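Local atomic coordinates of beta-galactosidase (Bacillus circulans subsp. alkalophilus, PDB entry 3TTY), a protein that hydrolyses terminal beta-galactosides, holding the galactose in a pocket of a TIM-barrel glycoside hydrolase domain. Residues L347-G352 and H358-E363; G13-E18 and A23-D28; G109-S114 and A353-H358; M306-G311 and L329-A334. All coordinates share one frame; numbering follows the deposited sequence.

Contact 1 (L347-G352 and H358-E363). With GLA (alpha-D-galactopyranose), chain H.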
loop_
_atom_site.group_PDB
_atom_site.type_symbol
_atom_site.label_atom_id
_atom_site.label_comp_id
_atom_site.label_asym_id
_atom_site.label_seq_id
_atom_site.Cartn_x
_atom_site.Cartn_y
_atom_site.Cartn_z
ATOM N N LEU A 347 29.980 19.475 2.657
ATOM C CA LEU A 347 31.111 19.888 3.488
ATOM C C LEU A 347 30.711 20.408 4.888
ATOM O O LEU A 347 31.462 20.253 5.851
ATOM C CB LEU A 347 31.998 20.885 2.735
ATOM C CG LEU A 347 32.603 20.335 1.445
ATOM C CD1 LEU A 347 33.721 21.221 0.930
ATOM C CD2 LEU A 347 33.113 18.908 1.683
ATOM N N ARG A 348 29.530 21.004 5.006
ATOM C CA ARG A 348 29.024 21.420 6.319
ATOM C C ARG A 348 27.504 21.280 6.388
ATOM O O ARG A 348 26.797 21.744 5.501
ATOM C CB ARG A 348 29.453 22.850 6.662
ATOM C CG ARG A 348 28.434 23.611 7.490
ATOM C CD ARG A 348 28.971 24.294 8.755
ATOM N NE ARG A 348 30.306 24.904 8.681
ATOM C CZ ARG A 348 30.969 25.321 9.768
ATOM N NH1 ARG A 348 30.414 25.200 10.969
ATOM N NH2 ARG A 348 32.173 25.867 9.674
ATOM N N ARG A 349 27.018 20.637 7.446
ATOM C CA ARG A 349 25.603 20.297 7.581
ATOM C C ARG A 349 24.688 21.522 7.541
ATOM O O ARG A 349 25.036 22.612 8.014
ATOM C CB ARG A 349 25.355 19.453 8.847
ATOM C CG ARG A 349 25.716 17.986 8.668
ATOM C CD ARG A 349 25.878 17.162 9.953
ATOM N NE ARG A 349 24.622 16.689 10.491
ATOM C CZ ARG A 349 24.400 15.473 11.000
ATOM N NH1 ARG A 349 25.351 14.552 11.074
ATOM N NH2 ARG A 349 23.198 15.189 11.469
ATOM N N SER A 350 23.531 21.331 6.918
ATOM C CA SER A 350 22.462 22.321 6.894
ATOM C C SER A 350 21.690 22.247 8.205
ATOM O O SER A 350 21.948 21.369 9.025
ATOM C CB SER A 350 21.516 22.004 5.748
ATOM O OG SER A 350 21.079 20.663 5.875
ATOM N N VAL A 351 20.670 23.088 8.346
ATOM C CA VAL A 351 20.227 23.507 9.667
ATOM C C VAL A 351 18.718 23.464 10.099
ATOM O O VAL A 351 18.462 23.349 11.289
ATOM C CB VAL A 351 20.900 24.889 9.953
ATOM C CG1 VAL A 351 19.909 25.946 10.337
ATOM C CG2 VAL A 351 22.061 24.739 10.933
ATOM N N GLY A 352 17.713 23.523 9.215
ATOM C CA GLY A 352 17.850 23.598 7.784
ATOM C C GLY A 352 16.962 22.702 6.921
ATOM O O GLY A 352 17.450 22.215 5.910
ATOM N N HIS A 358 21.498 14.826 7.304
ATOM C CA HIS A 358 22.500 14.293 6.389
ATOM C C HIS A 358 23.901 14.611 6.932
ATOM O O HIS A 358 24.161 15.718 7.421
ATOM C CB HIS A 358 22.331 14.861 4.971
ATOM C CG HIS A 358 23.019 14.050 3.911
ATOM N ND1 HIS A 358 24.391 14.023 3.766
ATOM C CD2 HIS A 358 22.525 13.230 2.952
ATOM C CE1 HIS A 358 24.712 13.222 2.763
ATOM N NE2 HIS A 358 23.598 12.724 2.257
ATOM N N GLY A 359 24.790 13.627 6.854
ATOM C CA GLY A 359 26.167 13.782 7.289
ATOM C C GLY A 359 26.945 14.815 6.491
ATOM O O GLY A 359 26.619 15.116 5.333
ATOM N N ALA A 360 27.976 15.367 7.121
ATOM C CA ALA A 360 28.871 16.310 6.460
ATOM C C ALA A 360 30.246 16.215 7.102
ATOM O O ALA A 360 30.402 15.620 8.165
ATOM C CB ALA A 360 28.333 17.725 6.561
ATOM N N VAL A 361 31.249 16.792 6.451
ATOM C CA VAL A 361 32.588 16.823 7.024
ATOM C C VAL A 361 32.601 17.652 8.311
ATOM O O VAL A 361 33.119 17.211 9.333
ATOM C CB VAL A 361 33.592 17.370 6.026
ATOM C CG1 VAL A 361 34.947 17.569 6.693
ATOM C CG2 VAL A 361 33.687 16.413 4.831
ATOM N N ILE A 362 32.005 18.841 8.258
ATOM C CA ILE A 362 31.801 19.666 9.445
ATOM C C ILE A 362 30.327 19.616 9.863
ATOM O O ILE A 362 29.425 19.911 9.063
ATOM C CB ILE A 362 32.170 21.127 9.179
ATOM C CG1 ILE A 362 33.616 21.231 8.689
ATOM C CG2 ILE A 362 31.929 21.973 10.430
ATOM C CD1 ILE A 362 33.942 22.597 8.117
ATOM N N GLU A 363 30.074 19.259 11.118
ATOM C CA GLU A 363 28.708 18.956 11.520
ATOM C C GLU A 363 28.159 19.945 12.544
ATOM O O GLU A 363 28.686 21.053 12.655
ATOM C CB GLU A 363 28.575 17.471 11.873
ATOM C CG GLU A 363 28.883 16.630 10.616
ATOM C CD GLU A 363 28.729 15.125 10.783
ATOM O OE1 GLU A 363 27.813 14.546 10.156
ATOM O OE2 GLU A 363 29.558 14.507 11.490
HETATM C C1 GLA H . 21.743 13.600 -3.995
HETATM C C2 GLA H . 21.753 15.118 -4.304
HETATM C C3 GLA H . 22.403 15.953 -3.187
HETATM C C4 GLA H . 21.800 15.507 -1.864
HETATM C C5 GLA H . 21.960 13.990 -1.715
HETATM C C6 GLA H . 21.416 13.578 -0.342
HETATM O O1 GLA H . 23.023 12.946 -4.051
HETATM O O2 GLA H . 22.435 15.368 -5.522
HETATM O O3 GLA H . 22.150 17.360 -3.352
HETATM O O4 GLA H . 20.418 15.834 -1.921
HETATM O O5 GLA H . 21.177 13.335 -2.719
HETATM O O6 GLA H . 21.886 12.267 0.001
HETATM O O HOH W 1 28.181 23.537 11.864
HETATM O O HOH W 2 23.495 18.120 6.142
#

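Contact 2 (G13-E18 and A23-D28)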
loop_
_atom_site.group_PDB
_atom_site.type_symbol
_atom_site.label_atom_id
_atom_site.label_comp_id
_atom_site.label_asym_id
_atom_site.label_seq_id
_atom_site.Cartn_x
_atom_site.Cartn_y
_atom_site.Cartn_z
ATOM N N GLY A 13 33.708 18.565 -2.033
ATOM C CA GLY A 13 32.323 18.266 -2.388
ATOM C C GLY A 13 31.378 19.446 -2.305
ATOM O O GLY A 13 31.808 20.606 -2.322
ATOM N N ASP A 14 30.085 19.145 -2.221
ATOM C CA ASP A 14 29.056 20.176 -2.147
ATOM C C ASP A 14 29.305 21.092 -0.954
ATOM O O ASP A 14 29.523 20.629 0.165
ATOM C CB ASP A 14 27.662 19.552 -2.069
ATOM C CG ASP A 14 27.086 19.189 -3.446
ATOM O OD1 ASP A 14 27.802 18.579 -4.269
ATOM O OD2 ASP A 14 25.898 19.508 -3.703
ATOM N N TYR A 15 29.274 22.394 -1.203
ATOM C CA TYR A 15 29.568 23.401 -0.189
ATOM C C TYR A 15 28.596 24.546 -0.409
ATOM O O TYR A 15 28.413 24.995 -1.534
ATOM C CB TYR A 15 31.031 23.867 -0.325
ATOM C CG TYR A 15 31.487 24.969 0.626
ATOM C CD1 TYR A 15 31.236 24.893 1.999
ATOM C CD2 TYR A 15 32.202 26.063 0.154
ATOM C CE1 TYR A 15 31.670 25.892 2.871
ATOM C CE2 TYR A 15 32.637 27.075 1.021
ATOM C CZ TYR A 15 32.373 26.978 2.376
ATOM O OH TYR A 15 32.788 27.977 3.233
ATOM N N ASN A 16 27.961 25.004 0.668
ATOM C CA ASN A 16 26.850 25.948 0.580
ATOM C C ASN A 16 26.929 27.082 1.596
ATOM O O ASN A 16 26.056 27.233 2.447
ATOM C CB ASN A 16 25.539 25.188 0.740
ATOM C CG ASN A 16 25.380 24.112 -0.311
ATOM O OD1 ASN A 16 25.189 24.418 -1.477
ATOM N ND2 ASN A 16 25.483 22.851 0.092
ATOM N N PRO A 17 27.982 27.896 1.493
ATOM C CA PRO A 17 28.228 28.980 2.441
ATOM C C PRO A 17 27.126 30.025 2.391
ATOM O O PRO A 17 26.972 30.760 3.359
ATOM C CB PRO A 17 29.550 29.574 1.956
ATOM C CG PRO A 17 29.613 29.210 0.491
ATOM C CD PRO A 17 28.994 27.847 0.426
ATOM N N GLU A 18 26.371 30.099 1.294
ATOM C CA GLU A 18 25.280 31.072 1.226
ATOM C C GLU A 18 24.156 30.752 2.230
ATOM O O GLU A 18 23.248 31.558 2.431
ATOM C CB GLU A 18 24.738 31.234 -0.210
ATOM C CG GLU A 18 24.069 29.976 -0.815
ATOM C CD GLU A 18 25.063 29.083 -1.545
ATOM O OE1 GLU A 18 24.762 28.689 -2.695
ATOM O OE2 GLU A 18 26.144 28.778 -0.980
ATOM N N ALA A 23 31.942 34.666 8.907
ATOM C CA ALA A 23 32.641 34.072 10.033
ATOM C C ALA A 23 32.695 32.538 9.897
ATOM O O ALA A 23 33.768 31.934 10.023
ATOM C CB ALA A 23 32.005 34.500 11.364
ATOM N N THR A 24 31.563 31.895 9.618
ATOM C CA THR A 24 31.629 30.442 9.512
ATOM C C THR A 24 32.504 30.023 8.330
ATOM O O THR A 24 33.202 29.022 8.379
ATOM C CB THR A 24 30.237 29.724 9.529
ATOM O OG1 THR A 24 30.111 28.847 8.401
ATOM C CG2 THR A 24 29.110 30.695 9.571
ATOM N N MET A 25 32.497 30.838 7.294
ATOM C CA MET A 25 33.337 30.603 6.141
ATOM C C MET A 25 34.824 30.587 6.512
ATOM O O MET A 25 35.593 29.796 5.952
ATOM C CB MET A 25 33.042 31.647 5.073
ATOM C CG MET A 25 33.523 31.251 3.717
ATOM S SD MET A 25 32.595 32.039 2.392
ATOM C CE MET A 25 33.416 31.224 1.041
ATOM N N GLU A 26 35.231 31.436 7.459
ATOM C CA GLU A 26 36.608 31.391 7.952
ATOM C C GLU A 26 36.913 30.055 8.636
ATOM O O GLU A 26 37.978 29.474 8.439
ATOM C CB GLU A 26 36.912 32.560 8.897
ATOM C CG GLU A 26 36.964 33.917 8.214
ATOM C CD GLU A 26 37.955 33.955 7.057
ATOM O OE1 GLU A 26 37.548 34.323 5.930
ATOM O OE2 GLU A 26 39.140 33.619 7.279
ATOM N N GLU A 27 35.971 29.559 9.431
ATOM C CA GLU A 27 36.127 28.238 10.028
ATOM C C GLU A 27 36.140 27.135 8.963
ATOM O O GLU A 27 36.889 26.172 9.086
ATOM C CB GLU A 27 35.040 27.974 11.071
ATOM C CG GLU A 27 35.323 28.610 12.416
ATOM C CD GLU A 27 36.701 28.237 12.942
ATOM O OE1 GLU A 27 37.596 29.112 12.915
ATOM O OE2 GLU A 27 36.892 27.077 13.369
ATOM N N ASP A 28 35.319 27.269 7.925
ATOM C CA ASP A 28 35.325 26.282 6.842
ATOM C C ASP A 28 36.714 26.166 6.223
ATOM O O ASP A 28 37.253 25.072 6.124
ATOM C CB ASP A 28 34.306 26.620 5.739
ATOM C CG ASP A 28 32.878 26.659 6.241
ATOM O OD1 ASP A 28 32.553 25.968 7.229
ATOM O OD2 ASP A 28 32.075 27.386 5.628
#

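Contact 3 (G109-S114 and A353-H358). With GLA (alpha-D-galactopyranose), chain H.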
loop_
_atom_site.group_PDB
_atom_site.type_symbol
_atom_site.label_atom_id
_atom_site.label_comp_id
_atom_site.label_asym_id
_atom_site.label_seq_id
_atom_site.Cartn_x
_atom_site.Cartn_y
_atom_site.Cartn_z
ATOM N N GLY A 109 7.509 23.475 -4.976
ATOM C CA GLY A 109 8.060 22.701 -3.877
ATOM C C GLY A 109 9.092 21.702 -4.366
ATOM O O GLY A 109 9.177 21.448 -5.560
ATOM N N GLY A 110 9.879 21.147 -3.448
ATOM C CA GLY A 110 10.892 20.157 -3.797
ATOM C C GLY A 110 11.981 20.702 -4.710
ATOM O O GLY A 110 12.392 21.862 -4.592
ATOM N N ARG A 111 12.448 19.859 -5.624
ATOM C CA ARG A 111 13.525 20.214 -6.539
ATOM C C ARG A 111 13.542 19.207 -7.694
ATOM O O ARG A 111 12.736 18.271 -7.705
ATOM C CB ARG A 111 14.854 20.166 -5.790
ATOM C CG ARG A 111 15.118 18.808 -5.160
ATOM C CD ARG A 111 16.579 18.632 -4.773
ATOM N NE ARG A 111 16.841 17.278 -4.286
ATOM C CZ ARG A 111 17.998 16.874 -3.769
ATOM N NH1 ARG A 111 19.021 17.716 -3.675
ATOM N NH2 ARG A 111 18.137 15.619 -3.363
ATOM N N HIS A 112 14.462 19.390 -8.648
ATOM C CA HIS A 112 14.675 18.433 -9.751
ATOM C C HIS A 112 13.407 18.133 -10.540
ATOM O O HIS A 112 13.280 17.053 -11.110
ATOM C CB HIS A 112 15.192 17.084 -9.231
ATOM C CG HIS A 112 16.439 17.177 -8.412
ATOM N ND1 HIS A 112 16.856 16.154 -7.590
ATOM C CD2 HIS A 112 17.350 18.167 -8.272
ATOM C CE1 HIS A 112 17.978 16.503 -6.989
ATOM N NE2 HIS A 112 18.298 17.725 -7.380
ATOM N N ASN A 113 12.475 19.076 -10.570
ATOM C CA ASN A 113 11.149 18.785 -11.082
ATOM C C ASN A 113 10.616 19.869 -12.039
ATOM O O ASN A 113 9.410 20.106 -12.100
ATOM C CB ASN A 113 10.178 18.551 -9.906
ATOM C CG ASN A 113 10.167 19.723 -8.917
ATOM O OD1 ASN A 113 10.721 20.793 -9.206
ATOM N ND2 ASN A 113 9.526 19.530 -7.755
ATOM N N SER A 114 11.503 20.530 -12.782
ATOM C CA SER A 114 11.050 21.462 -13.815
ATOM C C SER A 114 10.619 20.696 -15.069
ATOM O O SER A 114 11.248 19.717 -15.450
ATOM C CB SER A 114 12.140 22.478 -14.170
ATOM O OG SER A 114 12.436 23.329 -13.068
ATOM N N ALA A 353 15.690 22.476 7.265
ATOM C CA ALA A 353 14.827 21.622 6.403
ATOM C C ALA A 353 15.293 20.142 6.287
ATOM O O ALA A 353 15.961 19.622 7.192
ATOM C CB ALA A 353 14.671 22.247 4.987
ATOM N N CYS A 354 14.979 19.477 5.169
ATOM C CA CYS A 354 14.999 17.990 5.130
ATOM C C CYS A 354 16.355 17.282 5.198
ATOM O O CYS A 354 16.418 16.086 5.491
ATOM C CB CYS A 354 14.148 17.418 3.969
ATOM S SG CYS A 354 14.907 17.503 2.313
ATOM N N GLU A 355 17.442 17.997 4.939
ATOM C CA GLU A 355 18.744 17.341 4.960
ATOM C C GLU A 355 19.621 17.639 6.195
ATOM O O GLU A 355 20.775 17.234 6.259
ATOM C CB GLU A 355 19.475 17.547 3.615
ATOM C CG GLU A 355 18.761 16.779 2.474
ATOM C CD GLU A 355 19.466 16.846 1.118
ATOM O OE1 GLU A 355 19.262 15.917 0.296
ATOM O OE2 GLU A 355 20.197 17.828 0.859
ATOM N N LYS A 356 19.059 18.300 7.202
ATOM C CA LYS A 356 19.859 18.651 8.375
ATOM C C LYS A 356 20.471 17.441 9.097
ATOM O O LYS A 356 21.422 17.608 9.864
ATOM C CB LYS A 356 19.053 19.498 9.348
ATOM C CG LYS A 356 17.771 18.833 9.849
ATOM C CD LYS A 356 16.885 19.863 10.543
ATOM C CE LYS A 356 15.620 19.233 11.087
ATOM N NZ LYS A 356 14.546 19.168 10.074
ATOM N N TYR A 357 19.927 16.238 8.868
ATOM C CA TYR A 357 20.475 15.020 9.475
ATOM C C TYR A 357 21.182 14.186 8.425
ATOM O O TYR A 357 21.434 13.002 8.621
ATOM C CB TYR A 357 19.412 14.219 10.265
ATOM C CG TYR A 357 18.748 15.129 11.238
ATOM C CD1 TYR A 357 19.512 16.012 11.987
ATOM C CD2 TYR A 357 17.369 15.202 11.340
ATOM C CE1 TYR A 357 18.929 16.909 12.837
ATOM C CE2 TYR A 357 16.779 16.098 12.197
ATOM C CZ TYR A 357 17.566 16.954 12.945
ATOM O OH TYR A 357 16.994 17.875 13.798
ATOM N N HIS A 358 21.498 14.826 7.304
ATOM C CA HIS A 358 22.500 14.293 6.389
ATOM C C HIS A 358 23.901 14.611 6.932
ATOM O O HIS A 358 24.161 15.718 7.421
ATOM C CB HIS A 358 22.331 14.861 4.971
ATOM C CG HIS A 358 23.019 14.050 3.911
ATOM N ND1 HIS A 358 24.391 14.023 3.766
ATOM C CD2 HIS A 358 22.525 13.230 2.952
ATOM C CE1 HIS A 358 24.712 13.222 2.763
ATOM N NE2 HIS A 358 23.598 12.724 2.257
HETATM C C1 GLA H . 21.743 13.600 -3.995
HETATM C C2 GLA H . 21.753 15.118 -4.304
HETATM C C3 GLA H . 22.403 15.953 -3.187
HETATM C C4 GLA H . 21.800 15.507 -1.864
HETATM C C5 GLA H . 21.960 13.990 -1.715
HETATM C C6 GLA H . 21.416 13.578 -0.342
HETATM O O1 GLA H . 23.023 12.946 -4.051
HETATM O O2 GLA H . 22.435 15.368 -5.522
HETATM O O3 GLA H . 22.150 17.360 -3.352
HETATM O O4 GLA H . 20.418 15.834 -1.921
HETATM O O5 GLA H . 21.177 13.335 -2.719
HETATM O O6 GLA H . 21.886 12.267 0.001
#

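Contact 4 (M306-G311 and L329-A334). With GLA (alpha-D-galactopyranose), chain H.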
loop_
_atom_site.group_PDB
_atom_site.type_symbol
_atom_site.label_atom_id
_atom_site.label_comp_id
_atom_site.label_asym_id
_atom_site.label_seq_id
_atom_site.Cartn_x
_atom_site.Cartn_y
_atom_site.Cartn_z
ATOM N N MET A 306 31.013 12.315 -7.559
ATOM C CA MET A 306 30.613 13.680 -7.239
ATOM C C MET A 306 30.119 13.734 -5.805
ATOM O O MET A 306 30.349 14.716 -5.108
ATOM C CB MET A 306 29.533 14.179 -8.206
ATOM C CG MET A 306 29.086 15.622 -7.988
ATOM S SD MET A 306 30.324 16.844 -8.461
ATOM C CE MET A 306 30.456 16.549 -10.231
ATOM N N GLU A 307 29.440 12.677 -5.365
ATOM C CA GLU A 307 28.964 12.622 -3.984
ATOM C C GLU A 307 28.981 11.239 -3.344
ATOM O O GLU A 307 28.992 10.201 -4.017
ATOM C CB GLU A 307 27.536 13.154 -3.854
ATOM C CG GLU A 307 27.231 14.466 -4.525
ATOM C CD GLU A 307 25.738 14.706 -4.532
ATOM O OE1 GLU A 307 25.086 14.187 -3.607
ATOM O OE2 GLU A 307 25.213 15.389 -5.448
ATOM N N GLN A 308 28.941 11.276 -2.020
ATOM C CA GLN A 308 28.763 10.139 -1.133
ATOM C C GLN A 308 28.673 10.845 0.217
ATOM O O GLN A 308 29.152 11.974 0.356
ATOM C CB GLN A 308 29.979 9.197 -1.158
ATOM C CG GLN A 308 31.276 9.826 -0.633
ATOM C CD GLN A 308 32.463 8.858 -0.599
ATOM O OE1 GLN A 308 32.325 7.668 -0.852
ATOM N NE2 GLN A 308 33.634 9.383 -0.283
ATOM N N THR A 309 28.060 10.230 1.215
ATOM C CA THR A 309 28.059 10.885 2.516
ATOM C C THR A 309 29.348 10.562 3.281
ATOM O O THR A 309 29.891 9.461 3.151
ATOM C CB THR A 309 26.824 10.521 3.352
ATOM O OG1 THR A 309 26.993 11.025 4.679
ATOM C CG2 THR A 309 26.636 9.021 3.408
ATOM N N PRO A 310 29.869 11.533 4.046
ATOM C CA PRO A 310 30.994 11.211 4.942
ATOM C C PRO A 310 30.561 10.379 6.159
ATOM O O PRO A 310 31.413 9.799 6.833
ATOM C CB PRO A 310 31.526 12.592 5.371
ATOM C CG PRO A 310 30.444 13.557 5.053
ATOM C CD PRO A 310 29.650 12.987 3.910
ATOM N N GLY A 311 29.257 10.322 6.433
ATOM C CA GLY A 311 28.732 9.529 7.535
ATOM C C GLY A 311 27.369 8.908 7.241
ATOM O O GLY A 311 27.270 7.905 6.528
ATOM N N LEU A 329 37.002 2.880 3.139
ATOM C CA LEU A 329 36.803 1.674 2.333
ATOM C C LEU A 329 36.023 1.984 1.056
ATOM O O LEU A 329 36.468 1.687 -0.047
ATOM C CB LEU A 329 36.019 0.635 3.135
ATOM C CG LEU A 329 36.379 -0.850 3.080
ATOM C CD1 LEU A 329 35.136 -1.683 3.340
ATOM C CD2 LEU A 329 37.035 -1.266 1.775
ATOM N N TRP A 330 34.854 2.595 1.233
ATOM C CA TRP A 330 33.932 2.874 0.131
ATOM C C TRP A 330 34.408 3.968 -0.825
ATOM O O TRP A 330 33.966 4.019 -1.977
ATOM C CB TRP A 330 32.535 3.201 0.674
ATOM C CG TRP A 330 31.868 2.034 1.322
ATOM C CD1 TRP A 330 32.395 0.793 1.495
ATOM C CD2 TRP A 330 30.547 1.993 1.881
ATOM N NE1 TRP A 330 31.488 -0.025 2.117
ATOM C CE2 TRP A 330 30.343 0.685 2.369
ATOM C CE3 TRP A 330 29.518 2.936 2.017
ATOM C CZ2 TRP A 330 29.158 0.290 2.987
ATOM C CZ3 TRP A 330 28.332 2.544 2.635
ATOM C CH2 TRP A 330 28.162 1.229 3.111
ATOM N N SER A 331 35.293 4.843 -0.346
ATOM C CA SER A 331 35.943 5.836 -1.213
ATOM C C SER A 331 36.955 5.169 -2.139
ATOM O O SER A 331 36.960 5.429 -3.338
ATOM C CB SER A 331 36.653 6.932 -0.396
ATOM O OG SER A 331 35.761 7.610 0.469
ATOM N N TYR A 332 37.824 4.323 -1.582
ATOM C CA TYR A 332 38.782 3.603 -2.416
ATOM C C TYR A 332 38.112 2.551 -3.301
ATOM O O TYR A 332 38.649 2.181 -4.350
ATOM C CB TYR A 332 39.904 2.979 -1.587
ATOM C CG TYR A 332 40.917 3.991 -1.110
ATOM C CD1 TYR A 332 41.642 4.753 -2.018
ATOM C CD2 TYR A 332 41.145 4.189 0.244
ATOM C CE1 TYR A 332 42.566 5.696 -1.589
ATOM C CE2 TYR A 332 42.062 5.121 0.679
ATOM C CZ TYR A 332 42.767 5.870 -0.242
ATOM O OH TYR A 332 43.684 6.786 0.194
ATOM N N GLN A 333 36.942 2.072 -2.888
ATOM C CA GLN A 333 36.195 1.180 -3.755
ATOM C C GLN A 333 35.812 1.924 -5.038
ATOM O O GLN A 333 35.923 1.372 -6.130
ATOM C CB GLN A 333 34.957 0.593 -3.070
ATOM C CG GLN A 333 34.374 -0.607 -3.827
ATOM C CD GLN A 333 33.036 -1.051 -3.275
ATOM O OE1 GLN A 333 32.240 -0.229 -2.811
ATOM N NE2 GLN A 333 32.780 -2.361 -3.316
ATOM N N ALA A 334 35.378 3.172 -4.903
ATOM C CA ALA A 334 35.072 3.986 -6.068
ATOM C C ALA A 334 36.313 4.161 -6.939
ATOM O O ALA A 334 36.273 3.930 -8.154
ATOM C CB ALA A 334 34.518 5.320 -5.657
HETATM C C1 GLA H . 21.743 13.600 -3.995
HETATM C C2 GLA H . 21.753 15.118 -4.304
HETATM C C3 GLA H . 22.403 15.953 -3.187
HETATM C C4 GLA H . 21.800 15.507 -1.864
HETATM C C5 GLA H . 21.960 13.990 -1.715
HETATM C C6 GLA H . 21.416 13.578 -0.342
HETATM O O1 GLA H . 23.023 12.946 -4.051
HETATM O O2 GLA H . 22.435 15.368 -5.522
HETATM O O3 GLA H . 22.150 17.360 -3.352
HETATM O O4 GLA H . 20.418 15.834 -1.921
HETATM O O5 GLA H . 21.177 13.335 -2.719
HETATM O O6 GLA H . 21.886 12.267 0.001
HETATM O O HOH W 3 32.007 5.922 -2.785
#

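Contact 1 (L347-G352 and H358-E363)
Arg348 and Ile362 form a single beta bridge between two irregular segments, with their CA atoms 4.5 Å apart. Ile362 N donates to Leu347 O, and Arg349 N donates to Ile362 O over 3.0 Å. Beside this bridge Arg349 reaches Glu363. Its NH1 meets Glu363 OE1 at 2.6 Å in a salt bridge that lies in the guanidinium plane but comes from above the carboxylate. Ala360 N donates to the same OE1 from the opposite face. The Arg349 chain bends at chi3 (82°), which brings His358 O over one guanidinium face. Ala360 CB packs against Arg349 CG at 3.4 Å. All of this lies in the long loop that follows barrel strand 339-344 and carries part of the galactose pocket. Without the guanidinium, as with a leucine at Arg349, the Glu363 carboxylate is likely to lose its charged mate. Ile362 CG2 sits over the centre of the Arg348 guanidinium, 3.5 Å from CZ, while Arg348 NH2 pairs with Asp28 of helix 22-35. A water links Arg348 NH1 to Glu363 O. His358 ND1 donates to Gly359 O, in the carbonyl plane, and NE2 makes a weak bond of 2.9 Å to galactose O6.

Contact 2 (G13-E18 and A23-D28)
Segment 13-18 continues from strand 10-14, enters a short 3-10 segment at Pro17, and faces the helical residues 23-28, with the CA atoms of Pro17 and Met25 6.5 Å apart. No backbone hydrogen bond joins the two segments, so side chains make the contact. Tyr15 has CG anti to its own N (chi1 177°), and its ring extends toward the helix. Its OH donates to Asp28 OD2 over 2.6 Å. The hydroxyl meets that oxygen on the anti side, 19° out of the carboxylate plane. Ring and carboxylate stand 85° apart, and OD2 lies at the ring edge, 3.2 Å from Tyr15 CE1. The contact belongs to the first beta-alpha-beta unit of the TIM barrel, strand 10-14, helix 22-35 and strand 39-42. It fastens the strand side of the unit to the first turns of the helix. Met25 also touches the phenol oxygen, with CG 3.4 Å from Tyr15 OH. Its extended chain carries SD to Pro17 CB at 3.9 Å. Pro17 CD in turn covers the centre of one Tyr15 ring face. The other carboxylate oxygen, Asp28 OD1, is taken up by Arg348, and Phe32 meets the Tyr15 ring edge-to-face.

Contact 3 (G109-S114 and A353-H358)
The galactose pocket of the TIM barrel is lined here by two loops far apart in sequence, 109-114 and 353-358. Arg111 and Glu355 are the two residues that approach each other across it, and both hold galactose O4. Arg111 NH2 donates to O4 at 2.7 Å and NH1 donates to the same oxygen at 2.9 Å. The hydroxyl is thus gripped by two N-H groups at the guanidinium edge. NH1 also donates to the neighbouring O3, at 3.2 Å. O4 in turn donates to Glu355 OE1 over 2.5 Å. Direct pairing of the charges is loose. Arg111 NH2 and Glu355 OE1 are 3.8 Å apart, and OE1 lies well out of the guanidinium plane, so no N-H points at it. Arg111 CG sits between the backbone N and the carbonyl carbon (chi1 57°), and from there the extended chain reaches the sugar. The Glu355 chain is likewise extended beyond CG. Its OE1 also accepts from Trp315 NE1. The type I turn from Glu355 to His358, with His358 N bonded to Glu355 O, places both side chains on the same sugar. Trp187 of a second subunit packs on Arg111. O4 accepts from a cation and donates to a carboxylate, which would probably polarise it and is consistent with selection for the axial O4 that sets galactose apart from glucose.

Contact 4 (M306-G311 and L329-A334)
Gln308 and Ser331 join the segment that continues from strand 303-307 to helix 326-336 through one direct hydrogen bond. Gln308 NE2 donates to Ser331 OG over 2.9 Å at an angle of 159°, with OG 14° out of the amide plane. Gln308 CG lies between the backbone N and the carbonyl carbon (chi1 64°). The chain is extended beyond it, which carries the amide to the helix. Ser331 OG is also hydrogen-bonded to Met327 O, one turn back along the helix. The other end of the amide is reached by water. A water lies 2.6 Å from Gln308 OE1 and 2.8 Å from Trp330 O, and may join the two. Shortening Gln308 to an alanine is likely to cost Ser331 OG its donor from the strand side. The preceding residue, Glu307, turns to the galactose instead. Its OE2 accepts from O2 at 2.8 Å, and its OE1 has a very short contact of 2.4 Å with O1 and also bonds Tyr277 OH. At Thr309, OG1 accepts from Gly311 N in an ST turn. Strand 339-344 lies beside Gln308 through Phe344, Leu379 of helix 371-386 packs on Ser331, and His291 of helix 284-296 meets Ala334.

How the contacts relate
From the N terminus, contact 2 comes first. It closes a short loop between strand 10-14 and helix 22-35, in the first beta-alpha-beta unit of the barrel. Segment 109-114 follows, the first half of contact 3, and waits over 200 residues for its partner. Contact 4 lies nested inside that long loop and ties strand 303-307 to helix 326-336. Contact 1 closes a short loop after strand 339-344, before helix 371-386. It crosses contact 3, because residues 353-357 lie between its two halves, and His358 is shared. Contact 1 also touches contact 2 at Arg348. Contacts 1, 3 and 4 all touch the galactose, while 1 and 3 also meet a second subunit.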